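Local structure of glycogen synthase (Cyanobacterium sp. CLg1, 6GNF) at residues K376-I387 and F405-L416; T309-L319 and K415-G423. The protein is a glycogen synthase of the starch and bacterial glycogen synthase family, a two-domain glycosyltransferase of the GT-B fold with adenosine-5'-diphosphate bound. All blocks are in the same frame, centred on the assembly; numbering follows the deposited sequence.

Contact 1: residues K376-I387 and F405-L416; sequences KQLNCQVVILGI and FAKGVARFDSKL. With ADP (adenosine-5'-diphosphate), chain F.
Lys376 lays its CB and CG against the ring of Phe405. The closest approach, Lys376 CB to Phe405 CE2, is 3.7 Å, and the two side chains cross obliquely. Phe405 CG sits between its backbone N and carbonyl carbon (chi1 61°), a rotation that swings the ring to the 3-10 turn 376-378. Met372 and Leu375 of helix 372-375 touch the same ring. Cys380 O meets Phe405 CB at 3.4 Å. Gln381 has its amide held by Thr345 and Gln339. From Val382 on, the chain pairs in parallel with strand 406-409, outermost in the parallel sheet. Strand 381-385, helix 390-402 and strand 406-409 form a beta-alpha-beta unit. Val382 N donates to Phe405 O, and Lys407 N to Val382 O. Ile384 N donates to Lys407 O, and Val409 N to Ile384 O, both at 2.9 Å. Val382 and Ile384 point to the sheet face of Ala406; Val383 and Leu385 to that of Lys407 and Val409. With CG anti to the backbone N (chi1 175°), Leu385 sends its two methyls past the strand end. Leu385 CD1 packs on Val409 CG1 at 3.8 Å and on Leu416 CD2. Leu385 CD2 lies 3.7 Å from ADP N1. Gly386 N adds a last ladder bond, to Val409 O, and Gly386 CA lies near ADP N6. Ile387 CG2 rests on the backbone of Arg411. ADP N6 donates to Arg411 O at 3.0 Å, and Asp413 N makes a weak bond to ADP N1. The adenine lies over one face of Phe412, with ADP C2 3.8 Å above the ring centre. Asp413 OD1 accepts a weak capping bond from Leu416 N, and Asp413 OD2 forms a salt bridge with Arg411 NH2. The base thus lies between Phe412 and Leu385, while backbone groups meet its edge, Asp413 N weakly.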
loop_
_atom_site.group_PDB
_atom_site.type_symbol
_atom_site.label_atom_id
_atom_site.label_comp_id
_atom_site.label_asym_id
_atom_site.label_seq_id
_atom_site.Cartn_x
_atom_site.Cartn_y
_atom_site.Cartn_z
ATOM N N LYS A 376 0.255 -29.892 -10.000
ATOM C CA LYS A 376 -0.581 -30.738 -10.849
ATOM C C LYS A 376 -1.277 -31.836 -10.042
ATOM O O LYS A 376 -2.401 -32.227 -10.354
ATOM C CB LYS A 376 0.228 -31.357 -11.991
ATOM C CG LYS A 376 -0.658 -31.834 -13.126
ATOM C CD LYS A 376 0.124 -32.253 -14.358
ATOM C CE LYS A 376 -0.815 -32.441 -15.543
ATOM N NZ LYS A 376 -0.239 -33.314 -16.604
ATOM N N GLN A 377 -0.604 -32.311 -8.996
ATOM C CA GLN A 377 -1.148 -33.328 -8.096
ATOM C C GLN A 377 -2.446 -32.902 -7.400
ATOM O O GLN A 377 -3.263 -33.748 -7.040
ATOM C CB GLN A 377 -0.095 -33.694 -7.035
ATOM C CG GLN A 377 1.173 -34.356 -7.576
ATOM C CD GLN A 377 0.932 -35.702 -8.259
ATOM O OE1 GLN A 377 -0.195 -36.197 -8.322
ATOM N NE2 GLN A 377 2.003 -36.312 -8.753
ATOM N N LEU A 378 -2.640 -31.594 -7.219
ATOM C CA LEU A 378 -3.783 -31.082 -6.458
ATOM C C LEU A 378 -5.101 -31.026 -7.234
ATOM O O LEU A 378 -6.152 -30.823 -6.626
ATOM C CB LEU A 378 -3.474 -29.689 -5.919
ATOM C CG LEU A 378 -2.202 -29.522 -5.086
ATOM C CD1 LEU A 378 -2.166 -28.119 -4.502
ATOM C CD2 LEU A 378 -2.113 -30.563 -3.980
ATOM N N ASN A 379 -5.046 -31.182 -8.557
ATOM C CA ASN A 379 -6.236 -31.108 -9.420
ATOM C C ASN A 379 -6.982 -29.792 -9.267
ATOM O O ASN A 379 -8.174 -29.760 -8.958
ATOM C CB ASN A 379 -7.193 -32.275 -9.156
ATOM C CG ASN A 379 -6.590 -33.612 -9.508
ATOM O OD1 ASN A 379 -6.477 -34.498 -8.663
ATOM N ND2 ASN A 379 -6.206 -33.772 -10.768
ATOM N N CYS A 380 -6.259 -28.702 -9.475
ATOM C CA CYS A 380 -6.823 -27.362 -9.365
ATOM C C CYS A 380 -6.354 -26.500 -10.525
ATOM O O CYS A 380 -5.526 -26.926 -11.328
ATOM C CB CYS A 380 -6.397 -26.719 -8.045
ATOM S SG CYS A 380 -4.613 -26.474 -7.881
ATOM N N GLN A 381 -6.904 -25.296 -10.614
ATOM C CA GLN A 381 -6.460 -24.320 -11.595
ATOM C C GLN A 381 -5.851 -23.125 -10.878
ATOM O O GLN A 381 -6.220 -22.826 -9.744
ATOM C CB GLN A 381 -7.622 -23.900 -12.494
ATOM C CG GLN A 381 -8.009 -24.981 -13.493
ATOM C CD GLN A 381 -9.217 -24.621 -14.335
ATOM O OE1 GLN A 381 -9.774 -23.532 -14.204
ATOM N NE2 GLN A 381 -9.633 -25.542 -15.200
ATOM N N VAL A 382 -4.894 -22.471 -11.531
ATOM C CA VAL A 382 -4.220 -21.307 -10.961
ATOM C C VAL A 382 -4.132 -20.195 -11.993
ATOM O O VAL A 382 -3.691 -20.410 -13.119
ATOM C CB VAL A 382 -2.785 -21.631 -10.487
ATOM C CG1 VAL A 382 -2.135 -20.397 -9.875
ATOM C CG2 VAL A 382 -2.795 -22.779 -9.488
ATOM N N VAL A 383 -4.548 -19.002 -11.595
ATOM C CA VAL A 383 -4.436 -17.825 -12.441
ATOM C C VAL A 383 -3.595 -16.798 -11.701
ATOM O O VAL A 383 -3.820 -16.556 -10.517
ATOM C CB VAL A 383 -5.820 -17.245 -12.774
ATOM C CG1 VAL A 383 -5.682 -15.995 -13.625
ATOM C CG2 VAL A 383 -6.659 -18.290 -13.496
ATOM N N ILE A 384 -2.613 -16.223 -12.398
ATOM C CA ILE A 384 -1.651 -15.307 -11.784
ATOM C C ILE A 384 -1.554 -14.004 -12.574
ATOM O O ILE A 384 -1.226 -14.013 -13.757
ATOM C CB ILE A 384 -0.247 -15.940 -11.720
ATOM C CG1 ILE A 384 -0.310 -17.382 -11.220
ATOM C CG2 ILE A 384 0.659 -15.118 -10.817
ATOM C CD1 ILE A 384 0.973 -18.150 -11.440
ATOM N N LEU A 385 -1.838 -12.889 -11.913
ATOM C CA LEU A 385 -1.821 -11.577 -12.550
ATOM C C LEU A 385 -0.886 -10.635 -11.793
ATOM O O LEU A 385 -1.084 -10.394 -10.608
ATOM C CB LEU A 385 -3.241 -10.998 -12.582
ATOM C CG LEU A 385 -3.411 -9.566 -13.110
ATOM C CD1 LEU A 385 -3.052 -9.488 -14.589
ATOM C CD2 LEU A 385 -4.829 -9.067 -12.871
ATOM N N GLY A 386 0.103 -10.078 -12.491
ATOM C CA GLY A 386 1.069 -9.169 -11.869
ATOM C C GLY A 386 2.116 -8.582 -12.804
ATOM O O GLY A 386 2.343 -9.094 -13.894
ATOM N N ILE A 387 2.750 -7.501 -12.358
ATOM C CA ILE A 387 3.894 -6.898 -13.052
ATOM C C ILE A 387 5.050 -6.599 -12.085
ATOM O O ILE A 387 4.831 -6.352 -10.898
ATOM C CB ILE A 387 3.500 -5.595 -13.786
ATOM C CG1 ILE A 387 2.806 -4.610 -12.839
ATOM C CG2 ILE A 387 2.598 -5.916 -14.961
ATOM C CD1 ILE A 387 2.811 -3.182 -13.337
ATOM N N PHE A 405 -3.120 -26.325 -16.619
ATOM C CA PHE A 405 -4.042 -25.902 -15.553
ATOM C C PHE A 405 -3.758 -24.496 -15.018
ATOM O O PHE A 405 -4.485 -24.012 -14.159
ATOM C CB PHE A 405 -4.009 -26.899 -14.391
ATOM C CG PHE A 405 -2.657 -27.035 -13.741
ATOM C CD1 PHE A 405 -2.271 -26.174 -12.720
ATOM C CD2 PHE A 405 -1.770 -28.023 -14.152
ATOM C CE1 PHE A 405 -1.026 -26.294 -12.124
ATOM C CE2 PHE A 405 -0.524 -28.146 -13.564
ATOM C CZ PHE A 405 -0.152 -27.281 -12.547
ATOM N N ALA A 406 -2.715 -23.846 -15.527
ATOM C CA ALA A 406 -2.305 -22.548 -15.009
ATOM C C ALA A 406 -2.180 -21.523 -16.115
ATOM O O ALA A 406 -1.952 -21.872 -17.267
ATOM C CB ALA A 406 -0.981 -22.674 -14.267
ATOM N N LYS A 407 -2.260 -20.255 -15.732
ATOM C CA LYS A 407 -2.192 -19.162 -16.679
ATOM C C LYS A 407 -1.604 -17.933 -16.012
ATOM O O LYS A 407 -2.038 -17.543 -14.930
ATOM C CB LYS A 407 -3.590 -18.855 -17.214
ATOM C CG LYS A 407 -3.678 -17.609 -18.077
ATOM C CD LYS A 407 -2.979 -17.788 -19.412
ATOM C CE LYS A 407 -3.023 -16.487 -20.193
ATOM N NZ LYS A 407 -2.605 -16.696 -21.603
ATOM N N GLY A 408 -0.620 -17.326 -16.670
ATOM C CA GLY A 408 0.031 -16.124 -16.168
ATOM C C GLY A 408 -0.193 -14.963 -17.109
ATOM O O GLY A 408 -0.211 -15.138 -18.324
ATOM N N VAL A 409 -0.374 -13.775 -16.543
ATOM C CA VAL A 409 -0.601 -12.568 -17.324
ATOM C C VAL A 409 0.225 -11.434 -16.737
ATOM O O VAL A 409 -0.030 -10.983 -15.617
ATOM C CB VAL A 409 -2.093 -12.184 -17.321
ATOM C CG1 VAL A 409 -2.324 -10.863 -18.043
ATOM C CG2 VAL A 409 -2.922 -13.291 -17.962
ATOM N N ALA A 410 1.196 -10.954 -17.505
ATOM C CA ALA A 410 2.087 -9.898 -17.039
ATOM C C ALA A 410 1.588 -8.537 -17.492
ATOM O O ALA A 410 2.184 -7.902 -18.351
ATOM C CB ALA A 410 3.502 -10.143 -17.535
ATOM N N ARG A 411 0.513 -8.071 -16.876
ATOM C CA ARG A 411 -0.053 -6.762 -17.184
ATOM C C ARG A 411 -0.702 -6.172 -15.955
ATOM O O ARG A 411 -0.969 -6.879 -14.981
ATOM C CB ARG A 411 -1.094 -6.870 -18.304
ATOM C CG ARG A 411 -0.558 -6.535 -19.685
ATOM C CD ARG A 411 -1.663 -6.440 -20.727
ATOM N NE ARG A 411 -2.151 -7.763 -21.126
ATOM C CZ ARG A 411 -3.226 -8.377 -20.631
ATOM N NH1 ARG A 411 -3.562 -9.586 -21.071
ATOM N NH2 ARG A 411 -3.971 -7.796 -19.701
ATOM N N PHE A 412 -0.894 -4.861 -15.970
ATOM C CA PHE A 412 -1.822 -4.243 -15.048
ATOM C C PHE A 412 -3.155 -4.183 -15.779
ATOM O O PHE A 412 -3.290 -3.484 -16.780
ATOM C CB PHE A 412 -1.381 -2.860 -14.628
ATOM C CG PHE A 412 -2.118 -2.348 -13.436
ATOM C CD1 PHE A 412 -3.384 -1.793 -13.574
ATOM C CD2 PHE A 412 -1.560 -2.443 -12.166
ATOM C CE1 PHE A 412 -4.072 -1.317 -12.467
ATOM C CE2 PHE A 412 -2.240 -1.965 -11.054
ATOM C CZ PHE A 412 -3.498 -1.404 -11.207
ATOM N N ASP A 413 -4.133 -4.926 -15.275
ATOM C CA ASP A 413 -5.381 -5.141 -15.989
ATOM C C ASP A 413 -6.537 -5.241 -14.996
ATOM O O ASP A 413 -6.785 -6.308 -14.420
ATOM C CB ASP A 413 -5.261 -6.416 -16.828
ATOM C CG ASP A 413 -6.463 -6.646 -17.732
ATOM O OD1 ASP A 413 -7.506 -5.979 -17.549
ATOM O OD2 ASP A 413 -6.376 -7.500 -18.638
ATOM N N SER A 414 -7.250 -4.131 -14.809
ATOM C CA SER A 414 -8.357 -4.086 -13.853
ATOM C C SER A 414 -9.473 -5.055 -14.218
ATOM O O SER A 414 -10.016 -5.746 -13.356
ATOM C CB SER A 414 -8.904 -2.677 -13.720
ATOM O OG SER A 414 -8.032 -1.939 -12.884
ATOM N N LYS A 415 -9.812 -5.115 -15.498
ATOM C CA LYS A 415 -10.855 -6.020 -15.964
ATOM C C LYS A 415 -10.569 -7.469 -15.554
ATOM O O LYS A 415 -11.455 -8.160 -15.048
ATOM C CB LYS A 415 -11.004 -5.911 -17.485
ATOM C CG LYS A 415 -12.093 -6.784 -18.087
ATOM C CD LYS A 415 -12.416 -6.321 -19.501
ATOM C CE LYS A 415 -13.381 -7.257 -20.210
ATOM N NZ LYS A 415 -12.718 -8.513 -20.662
ATOM N N LEU A 416 -9.338 -7.927 -15.775
ATOM C CA LEU A 416 -8.971 -9.302 -15.440
ATOM C C LEU A 416 -8.890 -9.503 -13.922
ATOM O O LEU A 416 -9.207 -10.573 -13.415
ATOM C CB LEU A 416 -7.653 -9.693 -16.108
ATOM C CG LEU A 416 -7.282 -11.180 -16.044
ATOM C CD1 LEU A 416 -8.324 -12.044 -16.738
ATOM C CD2 LEU A 416 -5.911 -11.421 -16.659
HETATM P PB ADP F . 0.403 -3.698 -2.097
HETATM O O1B ADP F . 1.397 -4.253 -1.110
HETATM O O2B ADP F . -0.230 -2.410 -1.649
HETATM O O3B ADP F . 0.890 -3.722 -3.520
HETATM P PA ADP F . -2.290 -4.547 -1.514
HETATM O O1A ADP F . -2.309 -3.745 -0.220
HETATM O O2A ADP F . -3.001 -5.891 -1.609
HETATM O O3A ADP F . -0.776 -4.800 -2.033
HETATM O "O5'" ADP F . -2.862 -3.613 -2.703
HETATM C "C5'" ADP F . -2.548 -3.869 -4.077
HETATM C "C4'" ADP F . -3.751 -3.454 -4.915
HETATM O "O4'" ADP F . -3.440 -3.387 -6.308
HETATM C "C3'" ADP F . -4.871 -4.462 -4.772
HETATM O "O3'" ADP F . -6.096 -3.736 -4.631
HETATM C "C2'" ADP F . -4.820 -5.277 -6.046
HETATM O "O2'" ADP F . -6.146 -5.651 -6.405
HETATM C "C1'" ADP F . -4.192 -4.340 -7.063
HETATM N N9 ADP F . -3.264 -4.954 -8.052
HETATM C C8 ADP F . -2.012 -5.401 -7.817
HETATM N N7 ADP F . -1.434 -5.869 -8.957
HETATM C C5 ADP F . -2.324 -5.709 -9.952
HETATM C C6 ADP F . -2.376 -5.983 -11.403
HETATM N N6 ADP F . -1.331 -6.540 -12.045
HETATM N N1 ADP F . -3.503 -5.665 -12.072
HETATM C C2 ADP F . -4.567 -5.113 -11.465
HETATM N N3 ADP F . -4.584 -4.836 -10.148
HETATM C C4 ADP F . -3.520 -5.099 -9.353
#

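Contact 2: residues T309-L319 and K415-G423; sequences TWNPQKDKFIL and KLAHFITAG
Lys415 opens the helix side of this contact, with its CA and CB against Phe317 CD2. Two residues on, Ala417 CB meets the edge of the Trp310 ring at 4.1 Å. His418 comes next and is held between two aromatic rings. Trp310 stacks face to face on one side, its six-membered ring 3.7 Å from the His418 ring, centroid to centroid, with planes 8° apart. Phe317 makes an offset stack on the opposite face, with centroids 4.3 Å apart. Asp315 has CG anti to its backbone N (chi1 -172°), which turns the carboxylate to His418. His418 ND1 donates to the syn side of Asp315 OD2 at 2.6 Å. This bond is short but bent, tilted from both the carboxylate and the imidazole plane, which stand 80° apart. Tyr446 OH also hydrogen-bonds to Asp315 OD2. Asp315 OD1 takes Phe317 N and Ile318 N, so the loop's own backbone fixes the carboxylate. Phe419 turns its CZ to Leu319 CD1 and its CE1 to Phe317 O. Thr421 OG1 hydrogen-bonds back to Ala417 O at 2.8 Å and lies 3.5 Å from Trp310 CZ3. Ala422 CB receives Ile318 CG2 at 3.8 Å. Tyr442 stacks on Trp310, extending the cluster. The arrangement is an aromatic sandwich about a His-carboxylate pair, braced by an Asx turn at Asp315. It fastens the loop between strand 298-300 and helix 327-341 to helix 414-423 of the Rossmann-like domain with the parallel sheet.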
loop_
_atom_site.group_PDB
_atom_site.type_symbol
_atom_site.label_atom_id
_atom_site.label_comp_id
_atom_site.label_asym_id
_atom_site.label_seq_id
_atom_site.Cartn_x
_atom_site.Cartn_y
_atom_site.Cartn_z
ATOM N N THR A 309 -16.548 0.318 -6.096
ATOM C CA THR A 309 -16.008 -0.378 -7.266
ATOM C C THR A 309 -16.003 -1.899 -7.084
ATOM O O THR A 309 -16.233 -2.637 -8.045
ATOM C CB THR A 309 -14.562 0.080 -7.578
ATOM O OG1 THR A 309 -14.525 1.505 -7.705
ATOM C CG2 THR A 309 -14.041 -0.560 -8.873
ATOM N N TRP A 310 -15.732 -2.353 -5.856
ATOM C CA TRP A 310 -15.543 -3.770 -5.563
ATOM C C TRP A 310 -16.692 -4.368 -4.748
ATOM O O TRP A 310 -16.657 -4.369 -3.512
ATOM C CB TRP A 310 -14.218 -3.980 -4.822
ATOM C CG TRP A 310 -13.027 -3.681 -5.661
ATOM C CD1 TRP A 310 -12.371 -2.490 -5.747
ATOM C CD2 TRP A 310 -12.353 -4.578 -6.549
ATOM N NE1 TRP A 310 -11.326 -2.591 -6.630
ATOM C CE2 TRP A 310 -11.293 -3.862 -7.138
ATOM C CE3 TRP A 310 -12.544 -5.915 -6.907
ATOM C CZ2 TRP A 310 -10.420 -4.438 -8.059
ATOM C CZ3 TRP A 310 -11.676 -6.492 -7.829
ATOM C CH2 TRP A 310 -10.629 -5.753 -8.392
ATOM N N ASN A 311 -17.735 -4.799 -5.448
ATOM C CA ASN A 311 -18.763 -5.645 -4.856
ATOM C C ASN A 311 -19.516 -6.368 -5.956
ATOM O O ASN A 311 -19.820 -5.774 -6.997
ATOM C CB ASN A 311 -19.736 -4.869 -3.960
ATOM C CG ASN A 311 -20.670 -3.962 -4.739
ATOM O OD1 ASN A 311 -21.832 -4.295 -4.966
ATOM N ND2 ASN A 311 -20.181 -2.817 -5.129
ATOM N N PRO A 312 -19.867 -7.632 -5.704
ATOM C CA PRO A 312 -20.432 -8.461 -6.748
ATOM C C PRO A 312 -21.778 -7.975 -7.268
ATOM O O PRO A 312 -22.121 -8.267 -8.412
ATOM C CB PRO A 312 -20.554 -9.830 -6.074
ATOM C CG PRO A 312 -20.618 -9.544 -4.617
ATOM C CD PRO A 312 -19.739 -8.354 -4.424
ATOM N N GLN A 313 -22.505 -7.191 -6.475
ATOM C CA GLN A 313 -23.842 -6.726 -6.866
ATOM C C GLN A 313 -23.790 -5.678 -7.974
ATOM O O GLN A 313 -24.623 -5.698 -8.881
ATOM C CB GLN A 313 -24.626 -6.163 -5.672
ATOM C CG GLN A 313 -25.043 -7.190 -4.626
ATOM C CD GLN A 313 -24.145 -7.251 -3.385
ATOM O OE1 GLN A 313 -24.602 -7.661 -2.319
ATOM N NE2 GLN A 313 -22.892 -6.818 -3.500
ATOM N N LYS A 314 -22.828 -4.763 -7.897
ATOM C CA LYS A 314 -22.734 -3.645 -8.848
ATOM C C LYS A 314 -21.484 -3.650 -9.739
ATOM O O LYS A 314 -21.364 -2.801 -10.617
ATOM C CB LYS A 314 -22.789 -2.322 -8.093
ATOM C CG LYS A 314 -24.062 -2.084 -7.296
ATOM C CD LYS A 314 -23.935 -0.797 -6.489
ATOM C CE LYS A 314 -24.898 -0.737 -5.315
ATOM N NZ LYS A 314 -26.313 -0.615 -5.764
ATOM N N ASP A 315 -20.574 -4.601 -9.529
ATOM C CA ASP A 315 -19.344 -4.701 -10.327
ATOM C C ASP A 315 -19.638 -4.470 -11.814
ATOM O O ASP A 315 -20.535 -5.102 -12.375
ATOM C CB ASP A 315 -18.714 -6.080 -10.117
ATOM C CG ASP A 315 -17.335 -6.209 -10.743
ATOM O OD1 ASP A 315 -17.188 -6.031 -11.972
ATOM O OD2 ASP A 315 -16.387 -6.458 -9.974
ATOM N N LYS A 316 -18.885 -3.567 -12.444
ATOM C CA LYS A 316 -19.152 -3.154 -13.826
ATOM C C LYS A 316 -18.328 -3.877 -14.886
ATOM O O LYS A 316 -18.444 -3.561 -16.064
ATOM C CB LYS A 316 -18.940 -1.648 -13.977
ATOM C CG LYS A 316 -19.676 -0.840 -12.927
ATOM C CD LYS A 316 -19.990 0.568 -13.401
ATOM C CE LYS A 316 -20.775 1.339 -12.351
ATOM N NZ LYS A 316 -21.547 2.459 -12.957
ATOM N N PHE A 317 -17.496 -4.829 -14.477
ATOM C CA PHE A 317 -16.642 -5.561 -15.415
ATOM C C PHE A 317 -17.086 -6.995 -15.634
ATOM O O PHE A 317 -17.021 -7.499 -16.758
ATOM C CB PHE A 317 -15.206 -5.588 -14.905
ATOM C CG PHE A 317 -14.588 -4.232 -14.751
ATOM C CD1 PHE A 317 -14.718 -3.528 -13.559
ATOM C CD2 PHE A 317 -13.860 -3.667 -15.788
ATOM C CE1 PHE A 317 -14.136 -2.281 -13.407
ATOM C CE2 PHE A 317 -13.275 -2.422 -15.642
ATOM C CZ PHE A 317 -13.415 -1.728 -14.451
ATOM N N ILE A 318 -17.520 -7.654 -14.562
ATOM C CA ILE A 318 -17.798 -9.095 -14.605
ATOM C C ILE A 318 -19.047 -9.422 -15.415
ATOM O O ILE A 318 -19.894 -8.562 -15.629
ATOM C CB ILE A 318 -17.888 -9.707 -13.185
ATOM C CG1 ILE A 318 -19.065 -9.118 -12.395
ATOM C CG2 ILE A 318 -16.571 -9.500 -12.442
ATOM C CD1 ILE A 318 -19.112 -9.546 -10.941
ATOM N N LEU A 319 -19.134 -10.668 -15.864
ATOM C CA LEU A 319 -20.212 -11.107 -16.741
ATOM C C LEU A 319 -21.560 -11.266 -16.053
ATOM O O LEU A 319 -22.597 -11.234 -16.723
ATOM C CB LEU A 319 -19.863 -12.434 -17.417
ATOM C CG LEU A 319 -19.423 -12.301 -18.873
ATOM C CD1 LEU A 319 -18.074 -11.612 -18.952
ATOM C CD2 LEU A 319 -19.384 -13.667 -19.547
ATOM N N LYS A 415 -9.812 -5.115 -15.498
ATOM C CA LYS A 415 -10.855 -6.020 -15.964
ATOM C C LYS A 415 -10.569 -7.469 -15.554
ATOM O O LYS A 415 -11.455 -8.160 -15.048
ATOM C CB LYS A 415 -11.004 -5.911 -17.485
ATOM C CG LYS A 415 -12.093 -6.784 -18.087
ATOM C CD LYS A 415 -12.416 -6.321 -19.501
ATOM C CE LYS A 415 -13.381 -7.257 -20.210
ATOM N NZ LYS A 415 -12.718 -8.513 -20.662
ATOM N N LEU A 416 -9.338 -7.927 -15.775
ATOM C CA LEU A 416 -8.971 -9.302 -15.440
ATOM C C LEU A 416 -8.890 -9.503 -13.922
ATOM O O LEU A 416 -9.207 -10.573 -13.415
ATOM C CB LEU A 416 -7.653 -9.693 -16.108
ATOM C CG LEU A 416 -7.282 -11.180 -16.044
ATOM C CD1 LEU A 416 -8.324 -12.044 -16.738
ATOM C CD2 LEU A 416 -5.911 -11.421 -16.659
ATOM N N ALA A 417 -8.464 -8.476 -13.199
ATOM C CA ALA A 417 -8.478 -8.527 -11.740
ATOM C C ALA A 417 -9.896 -8.787 -11.231
ATOM O O ALA A 417 -10.105 -9.624 -10.347
ATOM C CB ALA A 417 -7.925 -7.238 -11.147
ATOM N N HIS A 418 -10.868 -8.098 -11.824
ATOM C CA HIS A 418 -12.265 -8.265 -11.454
ATOM C C HIS A 418 -12.743 -9.676 -11.792
ATOM O O HIS A 418 -13.386 -10.340 -10.971
ATOM C CB HIS A 418 -13.132 -7.200 -12.134
ATOM C CG HIS A 418 -13.114 -5.879 -11.429
ATOM N ND1 HIS A 418 -13.974 -5.579 -10.396
ATOM C CD2 HIS A 418 -12.322 -4.792 -11.584
ATOM C CE1 HIS A 418 -13.719 -4.363 -9.950
ATOM N NE2 HIS A 418 -12.721 -3.863 -10.655
ATOM N N PHE A 419 -12.425 -10.141 -12.994
ATOM C CA PHE A 419 -12.748 -11.508 -13.394
ATOM C C PHE A 419 -12.189 -12.551 -12.415
ATOM O O PHE A 419 -12.843 -13.561 -12.132
ATOM C CB PHE A 419 -12.210 -11.813 -14.795
ATOM C CG PHE A 419 -13.162 -11.483 -15.913
ATOM C CD1 PHE A 419 -13.654 -10.196 -16.073
ATOM C CD2 PHE A 419 -13.528 -12.456 -16.833
ATOM C CE1 PHE A 419 -14.512 -9.892 -17.114
ATOM C CE2 PHE A 419 -14.390 -12.160 -17.877
ATOM C CZ PHE A 419 -14.881 -10.874 -18.016
ATOM N N ILE A 420 -10.970 -12.323 -11.928
ATOM C CA ILE A 420 -10.306 -13.281 -11.029
ATOM C C ILE A 420 -10.960 -13.274 -9.649
ATOM O O ILE A 420 -11.246 -14.332 -9.084
ATOM C CB ILE A 420 -8.793 -12.996 -10.908
ATOM C CG1 ILE A 420 -8.083 -13.393 -12.205
ATOM C CG2 ILE A 420 -8.178 -13.765 -9.743
ATOM C CD1 ILE A 420 -6.748 -12.710 -12.395
ATOM N N THR A 421 -11.196 -12.078 -9.119
ATOM C CA THR A 421 -11.804 -11.923 -7.804
ATOM C C THR A 421 -13.178 -12.574 -7.720
ATOM O O THR A 421 -13.504 -13.173 -6.700
ATOM C CB THR A 421 -11.938 -10.440 -7.435
ATOM O OG1 THR A 421 -10.670 -9.802 -7.597
ATOM C CG2 THR A 421 -12.406 -10.267 -6.000
ATOM N N ALA A 422 -13.979 -12.417 -8.772
ATOM C CA ALA A 422 -15.322 -12.975 -8.813
ATOM C C ALA A 422 -15.308 -14.450 -9.190
ATOM O O ALA A 422 -16.002 -15.264 -8.576
ATOM C CB ALA A 422 -16.181 -12.193 -9.794
ATOM N N GLY A 423 -14.478 -14.809 -10.166
ATOM C CA GLY A 423 -14.500 -16.153 -10.741
ATOM C C GLY A 423 -13.785 -17.208 -9.923
ATOM O O GLY A 423 -14.186 -18.371 -9.920
#

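How the contacts relate
Contacts 1 and 2 share helix 414-423; Leu416 works in contact 1 and Lys415 in contact 2. Contact 1 is nested inside the chain loop that contact 2 closes. Each is partly buried. Contact 1 lies at the outer strand of the six-stranded parallel sheet and is built mainly from backbone bonds, with exposed residues at its two ends. Contact 2 joins a loop to a helix, with one hydrogen bond across it and stacked rings. His418 and Asp315 are buried, Trp310 and Phe317 partly exposed, and Thr309, Leu319 and Lys415 exposed. The two meet where Ile420 CD1 packs on Val383 CG1 at 3.7 Å. Leu385 and Ala417 also touch, and both line the ADP pocket.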